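Putative uncharacterized protein PH0594 (Pyrococcus horikoshii, PDB 4HXF) probably acts as a serine peptidase of the prolyl oligopeptidase family, an acylaminoacyl peptidase whose hexameric assembly restricts which substrates reach its active sites. Local coordinates at residues R116-A120 with I177-I183; E317-R321 with T348-R352; Y408-Y412 with F448-Q454. Residues are numbered along the deposited sequence.

Contact 1: R116-A120 with I177-I183; sequences RRLLA and IWHGDSI
I177 to H179 end one strand, and S182 and I183 begin the next. Strand 117-120 runs past 177-179 at 137° between N-to-C directions, with a closest axis approach of 8.1 Å. At that spacing side chains fill the gap. At I177 the side chain points away, but its C lies 3.9 Å from L119 CD2. W178 leaves its strand sideways (chi1 m, chi2 111°) and swings its indole into the gap, where NE1 is 3.4 Å from L119 CB and CZ2 is 4.0 Å from L118 C. A broad, flat indole suits the gap between two blades, since it fills the space and packs on L119. These are neighbouring blades of the seven-bladed propeller: 117-124 is the second strand of one four-stranded antiparallel blade, while 175-179 and 182-188 open the next. A type II' turn from H179 to S182 joins this latter pair, closed by H179 N to S182 O (2.8 Å) and S182 N to H179 O (3.0 Å). G180 takes phi/psi 64/-122, which glycine adopts easily. D181 directs its carboxylate to the other blade: R117 NH2 donates to D181 OD1 at 2.7 Å in a salt bridge, and a water bridges R117 NH1 (2.9 Å) to D181 O (2.4 Å). R117 (chi1 m, chi2 t, chi3 m) lays one guanidinium face over W178, NH1 to CH2 4.1 Å, while its NE pairs with D114. Beyond the turn, I183 points back toward the blade of strand 117-124, where L119 (t,p) brings its CD1 4.0 Å from I183 CD1.

Contact 2: E317-R321 with T348-R352; sequences ETATR and TFEPR
Neither segment is regular where the two meet. Residues 318-321 form a tight turn, with A319 at phi/psi -58/-28, T320 at -116/3 and T318 N bonded to R321 O at 3.0 Å. Residues 348-351 are extended, phi running from -125 to -70 and psi from 113 to 163, and the closest approach of CA atoms is T320 to T348 at 5.9 Å. The turn lies in the loop that connects strands 312-317 and 324-328 of the last propeller blade, whereas 348-352 leads into strand 352-358, the first of the α/β-hydrolase sheet, so this is packing between propeller and hydrolase fold. T318 (chi1 p) steadies the turn as in an ST turn, its OG1 accepting weak bonds from T320 N (3.3 Å) and R321 N (3.1 Å). T320, also p, is central: being both apolar and polar, it sets CG2 3.5 Å from F349 O and CB 3.6 Å from T348 OG1, while its hydroxyl is left for a carboxylate. A319 is small enough to let P351 close in, CB to CD 3.5 Å. The extended psi of E350, 131°, is what a residue before proline favours. F349 turns away, packing on I368 and on A404 of helix 398-405, and its N bonds to Q401 OE1. E350 leaves sideways, but m,m torsions bring its carboxylate back to the turn. There a water donates to E350 OE1 at 2.6 Å and weakly accepts from T320 N at 3.4 Å, and T320 OG1 donates to E350 OE2 at 2.8 Å.

Contact 3: Y408-Y412 with F448-Q454; sequences YYIVY and FLRLEPQ
Y408 precedes the strand and points to the far side of the sheet, so the contact starts at Y409, the first strand residue. Its side chain (chi1 -83°, chi2 94°) points toward the last turn of helix 436-451. The edge of F448 (chi1 t) meets the Y409 ring face in an offset edge-to-face pair, centroids 5.3 Å apart and planes at 71°, with Y409 CD2 to F448 CZ at 3.4 Å. Tyrosine suits this place because its ring packs in the core while its hydroxyl reaches the chain beyond the helix: OH donates to E452 OE2 at 2.6 Å and lies 3.5 Å from Q454 CB. E452, the first residue to leave helical geometry (phi/psi -131/86), is thereby given partners although buried, its OE1 bonding to Y367 OH; the amide oxygen of Q454 accepts from K369. I410 points away. V411 (chi1 p) returns toward the helix, its CB over one face of the F448 ring and its CG2 3.9 Å from F448 CB; a compact branched residue leaves room there for the phenyl. The nearest CA atoms here are V411 and F448, at 7.6 Å. This is a strand-helix layer of the α/β-hydrolase fold: helix 436-451 belongs to the crossover from strand 409-413 to the parallel strand 460-465, passing strand 378-384, while helices 398-405 and 586-605 lie on the other face against Y408, with 398-405 also under I410.

Overall arrangement
The contacts follow one another in series along the chain. Contact 1 joins two propeller blades, contact 2 joins propeller to hydrolase fold, and contact 3 lies within the latter. Contacts 2 and 3 have centres 17 Å apart and touch, P351 CB lying 3.4 Å from Y412 OH. Contact 1 stands 41 Å from contact 2 and 53 Å from contact 3, centre to centre. Contacts 2 and 3 are away from the inhibitor pocket, which includes S466 and H578; at contact 1, the L118 side chain is about 12 Å from a bound magnesium ion. The D337 carboxylate salt-bridges R321 within the chain, while the backbone O of D337 of the second subunit accepts from R116 NH2.

Contact 1: R116-A120 with I177-I183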
loop_
_atom_site.group_PDB
_atom_site.type_symbol
_atom_site.label_atom_id
_atom_site.label_comp_id
_atom_site.label_asym_id
_atom_site.label_seq_id
_atom_site.Cartn_x
_atom_site.Cartn_y
_atom_site.Cartn_z
ATOM N N ARG A 116 -26.679 -31.111 9.619
ATOM C CA ARG A 116 -26.514 -29.876 10.460
ATOM C C ARG A 116 -25.106 -29.731 10.950
ATOM O O ARG A 116 -24.490 -28.679 10.804
ATOM C CB ARG A 116 -27.496 -29.892 11.609
ATOM C CG ARG A 116 -27.306 -28.655 12.476
ATOM C CD ARG A 116 -28.424 -28.454 13.452
ATOM N NE ARG A 116 -28.110 -27.209 14.247
ATOM C CZ ARG A 116 -28.900 -26.634 15.129
ATOM N NH1 ARG A 116 -30.088 -27.110 15.370
ATOM N NH2 ARG A 116 -28.498 -25.551 15.822
ATOM N N ARG A 117 -24.492 -30.784 11.503
ATOM C CA ARG A 117 -23.175 -30.731 11.990
ATOM C C ARG A 117 -22.127 -31.255 11.007
ATOM O O ARG A 117 -22.417 -32.174 10.218
ATOM C CB ARG A 117 -23.046 -31.531 13.315
ATOM C CG ARG A 117 -23.782 -30.944 14.505
ATOM C CD ARG A 117 -23.774 -31.945 15.663
ATOM N NE ARG A 117 -24.644 -33.057 15.347
ATOM C CZ ARG A 117 -24.689 -34.217 16.024
ATOM N NH1 ARG A 117 -23.913 -34.412 17.059
ATOM N NH2 ARG A 117 -25.585 -35.133 15.751
ATOM N N LEU A 118 -20.981 -30.602 11.028
ATOM C CA LEU A 118 -19.783 -31.052 10.292
ATOM C C LEU A 118 -18.800 -31.579 11.333
ATOM O O LEU A 118 -18.713 -31.084 12.454
ATOM C CB LEU A 118 -19.107 -29.913 9.531
ATOM C CG LEU A 118 -19.892 -29.407 8.390
ATOM C CD1 LEU A 118 -19.185 -28.162 7.773
ATOM C CD2 LEU A 118 -19.932 -30.482 7.228
ATOM N N LEU A 119 -18.063 -32.635 10.998
ATOM C CA LEU A 119 -16.816 -32.929 11.679
ATOM C C LEU A 119 -15.676 -32.403 10.894
ATOM O O LEU A 119 -15.538 -32.770 9.713
ATOM C CB LEU A 119 -16.658 -34.435 11.855
ATOM C CG LEU A 119 -15.317 -34.972 12.436
ATOM C CD1 LEU A 119 -15.057 -34.386 13.846
ATOM C CD2 LEU A 119 -15.188 -36.513 12.358
ATOM N N ALA A 120 -14.831 -31.562 11.477
ATOM C CA ALA A 120 -13.596 -31.080 10.822
ATOM C C ALA A 120 -12.434 -31.668 11.577
ATOM O O ALA A 120 -12.339 -31.581 12.822
ATOM C CB ALA A 120 -13.541 -29.572 10.841
ATOM N N ILE A 177 -13.947 -40.205 11.802
ATOM C CA ILE A 177 -15.157 -40.246 11.011
ATOM C C ILE A 177 -16.390 -40.226 11.902
ATOM O O ILE A 177 -16.377 -40.723 13.035
ATOM C CB ILE A 177 -15.218 -41.436 10.034
ATOM C CG1 ILE A 177 -15.168 -42.753 10.803
ATOM C CG2 ILE A 177 -14.036 -41.379 9.043
ATOM C CD1 ILE A 177 -15.646 -43.939 10.007
ATOM N N TRP A 178 -17.495 -39.772 11.355
ATOM C CA TRP A 178 -18.761 -40.021 12.005
ATOM C C TRP A 178 -19.204 -41.481 11.986
ATOM O O TRP A 178 -19.048 -42.175 11.010
ATOM C CB TRP A 178 -19.882 -39.209 11.377
ATOM C CG TRP A 178 -19.860 -37.703 11.621
ATOM C CD1 TRP A 178 -19.609 -36.729 10.706
ATOM C CD2 TRP A 178 -20.158 -37.035 12.858
ATOM N NE1 TRP A 178 -19.771 -35.525 11.210
ATOM C CE2 TRP A 178 -20.069 -35.598 12.530
ATOM C CE3 TRP A 178 -20.397 -37.437 14.166
ATOM C CZ2 TRP A 178 -20.241 -34.643 13.465
ATOM C CZ3 TRP A 178 -20.648 -36.448 15.124
ATOM C CH2 TRP A 178 -20.531 -35.074 14.774
ATOM N N HIS A 179 -19.839 -41.891 13.084
ATOM C CA HIS A 179 -20.544 -43.154 13.144
ATOM C C HIS A 179 -21.834 -42.863 13.878
ATOM O O HIS A 179 -21.930 -42.909 15.121
ATOM C CB HIS A 179 -19.695 -44.224 13.831
ATOM C CG HIS A 179 -20.393 -45.583 13.888
ATOM N ND1 HIS A 179 -20.742 -46.259 12.788
ATOM C CD2 HIS A 179 -20.747 -46.403 15.002
ATOM C CE1 HIS A 179 -21.396 -47.397 13.151
ATOM N NE2 HIS A 179 -21.374 -47.493 14.509
ATOM N N GLY A 180 -22.832 -42.490 13.090
ATOM C CA GLY A 180 -24.108 -42.015 13.660
ATOM C C GLY A 180 -23.801 -40.730 14.433
ATOM O O GLY A 180 -23.179 -39.794 13.857
ATOM N N ASP A 181 -24.113 -40.682 15.726
ATOM C CA ASP A 181 -23.820 -39.526 16.619
ATOM C C ASP A 181 -22.518 -39.614 17.413
ATOM O O ASP A 181 -22.169 -38.702 18.194
ATOM C CB ASP A 181 -24.981 -39.248 17.617
ATOM C CG ASP A 181 -26.119 -38.546 16.962
ATOM O OD1 ASP A 181 -25.871 -37.791 15.990
ATOM O OD2 ASP A 181 -27.250 -38.908 17.307
ATOM N N SER A 182 -21.765 -40.697 17.152
ATOM C CA SER A 182 -20.416 -40.845 17.674
ATOM C C SER A 182 -19.372 -40.582 16.666
ATOM O O SER A 182 -19.661 -40.403 15.489
ATOM C CB SER A 182 -20.255 -42.311 18.219
ATOM O OG SER A 182 -21.262 -42.556 19.194
ATOM N N ILE A 183 -18.141 -40.436 17.117
ATOM C CA ILE A 183 -17.038 -40.270 16.253
ATOM C C ILE A 183 -16.041 -41.456 16.461
ATOM O O ILE A 183 -15.718 -41.796 17.605
ATOM C CB ILE A 183 -16.281 -38.955 16.527
ATOM C CG1 ILE A 183 -17.222 -37.736 16.306
ATOM C CG2 ILE A 183 -15.041 -38.808 15.663
ATOM C CD1 ILE A 183 -16.631 -36.449 16.865
HETATM O O HOH W 1 -23.218 -36.617 18.885
#

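Contact 2: E317-R321 with T348-R352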
loop_
_atom_site.group_PDB
_atom_site.type_symbol
_atom_site.label_atom_id
_atom_site.label_comp_id
_atom_site.label_asym_id
_atom_site.label_seq_id
_atom_site.Cartn_x
_atom_site.Cartn_y
_atom_site.Cartn_z
ATOM N N GLU A 317 -9.654 -42.693 -15.574
ATOM C CA GLU A 317 -8.541 -42.250 -16.374
ATOM C C GLU A 317 -8.038 -43.446 -17.198
ATOM O O GLU A 317 -8.168 -44.574 -16.765
ATOM C CB GLU A 317 -7.491 -41.732 -15.418
ATOM C CG GLU A 317 -6.219 -41.261 -15.956
ATOM C CD GLU A 317 -5.488 -40.424 -14.968
ATOM O OE1 GLU A 317 -4.299 -40.633 -14.855
ATOM O OE2 GLU A 317 -6.064 -39.532 -14.291
ATOM N N THR A 318 -7.378 -43.191 -18.333
ATOM C CA THR A 318 -6.785 -44.208 -19.180
ATOM C C THR A 318 -5.348 -43.768 -19.559
ATOM O O THR A 318 -4.909 -42.703 -19.142
ATOM C CB THR A 318 -7.602 -44.438 -20.459
ATOM O OG1 THR A 318 -7.467 -43.236 -21.261
ATOM C CG2 THR A 318 -9.104 -44.700 -20.088
ATOM N N ALA A 319 -4.582 -44.645 -20.247
ATOM C CA ALA A 319 -3.219 -44.324 -20.666
ATOM C C ALA A 319 -3.191 -43.075 -21.547
ATOM O O ALA A 319 -2.179 -42.382 -21.518
ATOM C CB ALA A 319 -2.573 -45.454 -21.436
ATOM N N THR A 320 -4.298 -42.841 -22.242
ATOM C CA THR A 320 -4.263 -41.722 -23.192
ATOM C C THR A 320 -5.225 -40.566 -22.861
ATOM O O THR A 320 -5.309 -39.646 -23.648
ATOM C CB THR A 320 -4.548 -42.213 -24.629
ATOM O OG1 THR A 320 -5.875 -42.800 -24.723
ATOM C CG2 THR A 320 -3.492 -43.183 -25.087
ATOM N N ARG A 321 -5.951 -40.598 -21.758
ATOM C CA ARG A 321 -6.893 -39.521 -21.359
ATOM C C ARG A 321 -6.871 -39.308 -19.847
ATOM O O ARG A 321 -7.062 -40.257 -19.091
ATOM C CB ARG A 321 -8.373 -39.871 -21.698
ATOM C CG ARG A 321 -8.670 -39.713 -23.220
ATOM C CD ARG A 321 -8.613 -38.235 -23.627
ATOM N NE ARG A 321 -9.757 -37.468 -23.070
ATOM C CZ ARG A 321 -10.953 -37.274 -23.662
ATOM N NH1 ARG A 321 -11.974 -36.659 -23.009
ATOM N NH2 ARG A 321 -11.127 -37.717 -24.912
ATOM N N THR A 348 -2.292 -39.056 -29.374
ATOM C CA THR A 348 -1.883 -39.821 -28.235
ATOM C C THR A 348 -1.414 -41.245 -28.710
ATOM O O THR A 348 -1.589 -41.635 -29.876
ATOM C CB THR A 348 -2.926 -39.956 -27.134
ATOM O OG1 THR A 348 -4.136 -40.436 -27.739
ATOM C CG2 THR A 348 -3.142 -38.690 -26.391
ATOM N N PHE A 349 -0.701 -41.932 -27.840
ATOM C CA PHE A 349 -0.036 -43.215 -28.143
ATOM C C PHE A 349 -0.496 -44.262 -27.137
ATOM O O PHE A 349 -0.278 -44.105 -25.939
ATOM C CB PHE A 349 1.466 -43.029 -28.054
ATOM C CG PHE A 349 2.022 -41.899 -28.909
ATOM C CD1 PHE A 349 1.919 -40.589 -28.515
ATOM C CD2 PHE A 349 2.602 -42.176 -30.141
ATOM C CE1 PHE A 349 2.361 -39.562 -29.289
ATOM C CE2 PHE A 349 3.085 -41.167 -30.904
ATOM C CZ PHE A 349 2.989 -39.861 -30.494
ATOM N N GLU A 350 -1.227 -45.267 -27.603
ATOM C CA GLU A 350 -1.724 -46.345 -26.734
ATOM C C GLU A 350 -0.569 -47.296 -26.496
ATOM O O GLU A 350 0.037 -47.707 -27.481
ATOM C CB GLU A 350 -2.789 -47.165 -27.476
ATOM C CG GLU A 350 -4.147 -46.503 -27.608
ATOM C CD GLU A 350 -4.763 -46.062 -26.309
ATOM O OE1 GLU A 350 -4.520 -46.674 -25.216
ATOM O OE2 GLU A 350 -5.513 -45.052 -26.418
ATOM N N PRO A 351 -0.288 -47.678 -25.259
ATOM C CA PRO A 351 0.777 -48.621 -24.960
ATOM C C PRO A 351 0.370 -50.012 -25.462
ATOM O O PRO A 351 -0.847 -50.362 -25.570
ATOM C CB PRO A 351 0.907 -48.546 -23.458
ATOM C CG PRO A 351 -0.293 -47.909 -22.946
ATOM C CD PRO A 351 -0.857 -47.067 -24.040
ATOM N N ARG A 352 1.358 -50.758 -25.870
ATOM C CA ARG A 352 1.224 -52.182 -26.220
ATOM C C ARG A 352 1.706 -53.043 -25.057
ATOM O O ARG A 352 2.913 -52.953 -24.689
ATOM C CB ARG A 352 2.033 -52.507 -27.470
ATOM C CG ARG A 352 2.017 -54.031 -27.770
ATOM C CD ARG A 352 2.436 -54.422 -29.146
ATOM N NE ARG A 352 1.388 -54.124 -30.126
ATOM C CZ ARG A 352 1.495 -54.375 -31.436
ATOM N NH1 ARG A 352 2.599 -54.934 -31.955
ATOM N NH2 ARG A 352 0.521 -54.017 -32.243
HETATM O O HOH W 2 -6.100 -45.440 -23.586
#

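Contact 3: Y408-Y412 with F448-Q454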
loop_
_atom_site.group_PDB
_atom_site.type_symbol
_atom_site.label_atom_id
_atom_site.label_comp_id
_atom_site.label_asym_id
_atom_site.label_seq_id
_atom_site.Cartn_x
_atom_site.Cartn_y
_atom_site.Cartn_z
ATOM N N TYR A 408 10.606 -40.970 -29.395
ATOM C CA TYR A 408 11.187 -42.016 -28.527
ATOM C C TYR A 408 10.258 -43.210 -28.298
ATOM O O TYR A 408 9.064 -43.032 -28.111
ATOM C CB TYR A 408 11.604 -41.505 -27.135
ATOM C CG TYR A 408 12.582 -40.354 -27.047
ATOM C CD1 TYR A 408 12.219 -39.036 -27.345
ATOM C CD2 TYR A 408 13.917 -40.593 -26.724
ATOM C CE1 TYR A 408 13.122 -37.989 -27.337
ATOM C CE2 TYR A 408 14.826 -39.519 -26.712
ATOM C CZ TYR A 408 14.432 -38.270 -26.964
ATOM O OH TYR A 408 15.334 -37.241 -26.915
ATOM N N TYR A 409 10.831 -44.396 -28.359
ATOM C CA TYR A 409 10.191 -45.545 -27.716
ATOM C C TYR A 409 10.129 -45.276 -26.221
ATOM O O TYR A 409 11.071 -44.754 -25.630
ATOM C CB TYR A 409 10.981 -46.836 -27.912
ATOM C CG TYR A 409 10.722 -47.542 -29.239
ATOM C CD1 TYR A 409 11.554 -47.298 -30.328
ATOM C CD2 TYR A 409 9.681 -48.460 -29.374
ATOM C CE1 TYR A 409 11.405 -48.020 -31.515
ATOM C CE2 TYR A 409 9.500 -49.152 -30.552
ATOM C CZ TYR A 409 10.374 -48.918 -31.616
ATOM O OH TYR A 409 10.119 -49.692 -32.769
ATOM N N ILE A 410 9.068 -45.737 -25.604
ATOM C CA ILE A 410 8.879 -45.692 -24.153
ATOM C C ILE A 410 8.653 -47.158 -23.726
ATOM O O ILE A 410 7.851 -47.898 -24.355
ATOM C CB ILE A 410 7.593 -44.911 -23.810
ATOM C CG1 ILE A 410 7.538 -43.553 -24.556
ATOM C CG2 ILE A 410 7.399 -44.756 -22.316
ATOM C CD1 ILE A 410 8.720 -42.597 -24.250
ATOM N N VAL A 411 9.410 -47.565 -22.710
ATOM C CA VAL A 411 9.270 -48.943 -22.213
ATOM C C VAL A 411 9.199 -48.921 -20.707
ATOM O O VAL A 411 9.909 -48.210 -20.035
ATOM C CB VAL A 411 10.360 -49.892 -22.736
ATOM C CG1 VAL A 411 11.720 -49.551 -22.353
ATOM C CG2 VAL A 411 10.052 -51.380 -22.294
ATOM N N TYR A 412 8.345 -49.750 -20.153
ATOM C CA TYR A 412 8.147 -49.765 -18.697
ATOM C C TYR A 412 7.474 -51.105 -18.235
ATOM O O TYR A 412 6.688 -51.709 -18.994
ATOM C CB TYR A 412 7.305 -48.577 -18.270
ATOM C CG TYR A 412 5.904 -48.384 -18.864
ATOM C CD1 TYR A 412 5.685 -47.655 -20.020
ATOM C CD2 TYR A 412 4.817 -48.954 -18.275
ATOM C CE1 TYR A 412 4.417 -47.537 -20.508
ATOM C CE2 TYR A 412 3.501 -48.753 -18.773
ATOM C CZ TYR A 412 3.366 -47.999 -19.894
ATOM O OH TYR A 412 2.049 -47.864 -20.331
ATOM N N PHE A 448 11.454 -56.515 -24.986
ATOM C CA PHE A 448 11.000 -55.413 -25.785
ATOM C C PHE A 448 11.886 -55.237 -27.034
ATOM O O PHE A 448 11.388 -55.036 -28.164
ATOM C CB PHE A 448 10.965 -54.123 -24.938
ATOM C CG PHE A 448 11.143 -52.886 -25.774
ATOM C CD1 PHE A 448 10.076 -52.370 -26.462
ATOM C CD2 PHE A 448 12.340 -52.214 -25.816
ATOM C CE1 PHE A 448 10.187 -51.257 -27.296
ATOM C CE2 PHE A 448 12.472 -51.057 -26.604
ATOM C CZ PHE A 448 11.390 -50.604 -27.375
ATOM N N LEU A 449 13.204 -55.314 -26.862
ATOM C CA LEU A 449 14.137 -55.117 -28.019
ATOM C C LEU A 449 13.926 -56.197 -29.077
ATOM O O LEU A 449 14.084 -55.973 -30.273
ATOM C CB LEU A 449 15.602 -55.068 -27.550
ATOM C CG LEU A 449 15.996 -53.902 -26.702
ATOM C CD1 LEU A 449 17.410 -54.130 -26.138
ATOM C CD2 LEU A 449 15.927 -52.593 -27.455
ATOM N N ARG A 450 13.639 -57.426 -28.623
ATOM C CA ARG A 450 13.301 -58.535 -29.472
ATOM C C ARG A 450 12.044 -58.278 -30.272
ATOM O O ARG A 450 11.988 -58.548 -31.512
ATOM C CB ARG A 450 13.257 -59.812 -28.647
ATOM C CG ARG A 450 13.217 -61.065 -29.546
ATOM C CD ARG A 450 12.877 -62.339 -28.756
ATOM N NE ARG A 450 11.465 -62.389 -28.314
ATOM C CZ ARG A 450 10.405 -62.648 -29.072
ATOM N NH1 ARG A 450 10.545 -62.968 -30.382
ATOM N NH2 ARG A 450 9.177 -62.639 -28.504
ATOM N N LEU A 451 11.035 -57.755 -29.608
ATOM C CA LEU A 451 9.769 -57.408 -30.225
ATOM C C LEU A 451 9.896 -56.213 -31.229
ATOM O O LEU A 451 9.145 -56.126 -32.219
ATOM C CB LEU A 451 8.704 -57.101 -29.167
ATOM C CG LEU A 451 8.249 -58.300 -28.264
ATOM C CD1 LEU A 451 7.413 -57.734 -27.072
ATOM C CD2 LEU A 451 7.444 -59.330 -29.078
ATOM N N GLU A 452 10.858 -55.320 -31.007
ATOM C CA GLU A 452 10.956 -54.061 -31.765
ATOM C C GLU A 452 12.396 -53.869 -32.282
ATOM O O GLU A 452 13.228 -53.119 -31.699
ATOM C CB GLU A 452 10.501 -52.881 -30.895
ATOM C CG GLU A 452 8.968 -52.920 -30.625
ATOM C CD GLU A 452 8.157 -52.552 -31.863
ATOM O OE1 GLU A 452 6.972 -52.971 -31.995
ATOM O OE2 GLU A 452 8.667 -51.813 -32.760
ATOM N N PRO A 453 12.648 -54.461 -33.430
ATOM C CA PRO A 453 13.994 -54.237 -33.979
ATOM C C PRO A 453 14.272 -52.831 -34.409
ATOM O O PRO A 453 15.432 -52.490 -34.554
ATOM C CB PRO A 453 14.072 -55.144 -35.224
ATOM C CG PRO A 453 12.802 -55.849 -35.294
ATOM C CD PRO A 453 11.930 -55.564 -34.089
ATOM N N GLN A 454 13.248 -52.009 -34.573
ATOM C CA GLN A 454 13.517 -50.579 -34.849
ATOM C C GLN A 454 13.953 -49.757 -33.604
ATOM O O GLN A 454 14.276 -48.583 -33.733
ATOM C CB GLN A 454 12.275 -49.986 -35.448
ATOM C CG GLN A 454 11.971 -50.487 -36.838
ATOM C CD GLN A 454 10.576 -50.086 -37.246
ATOM O OE1 GLN A 454 9.607 -50.748 -36.814
ATOM N NE2 GLN A 454 10.450 -48.979 -37.975
#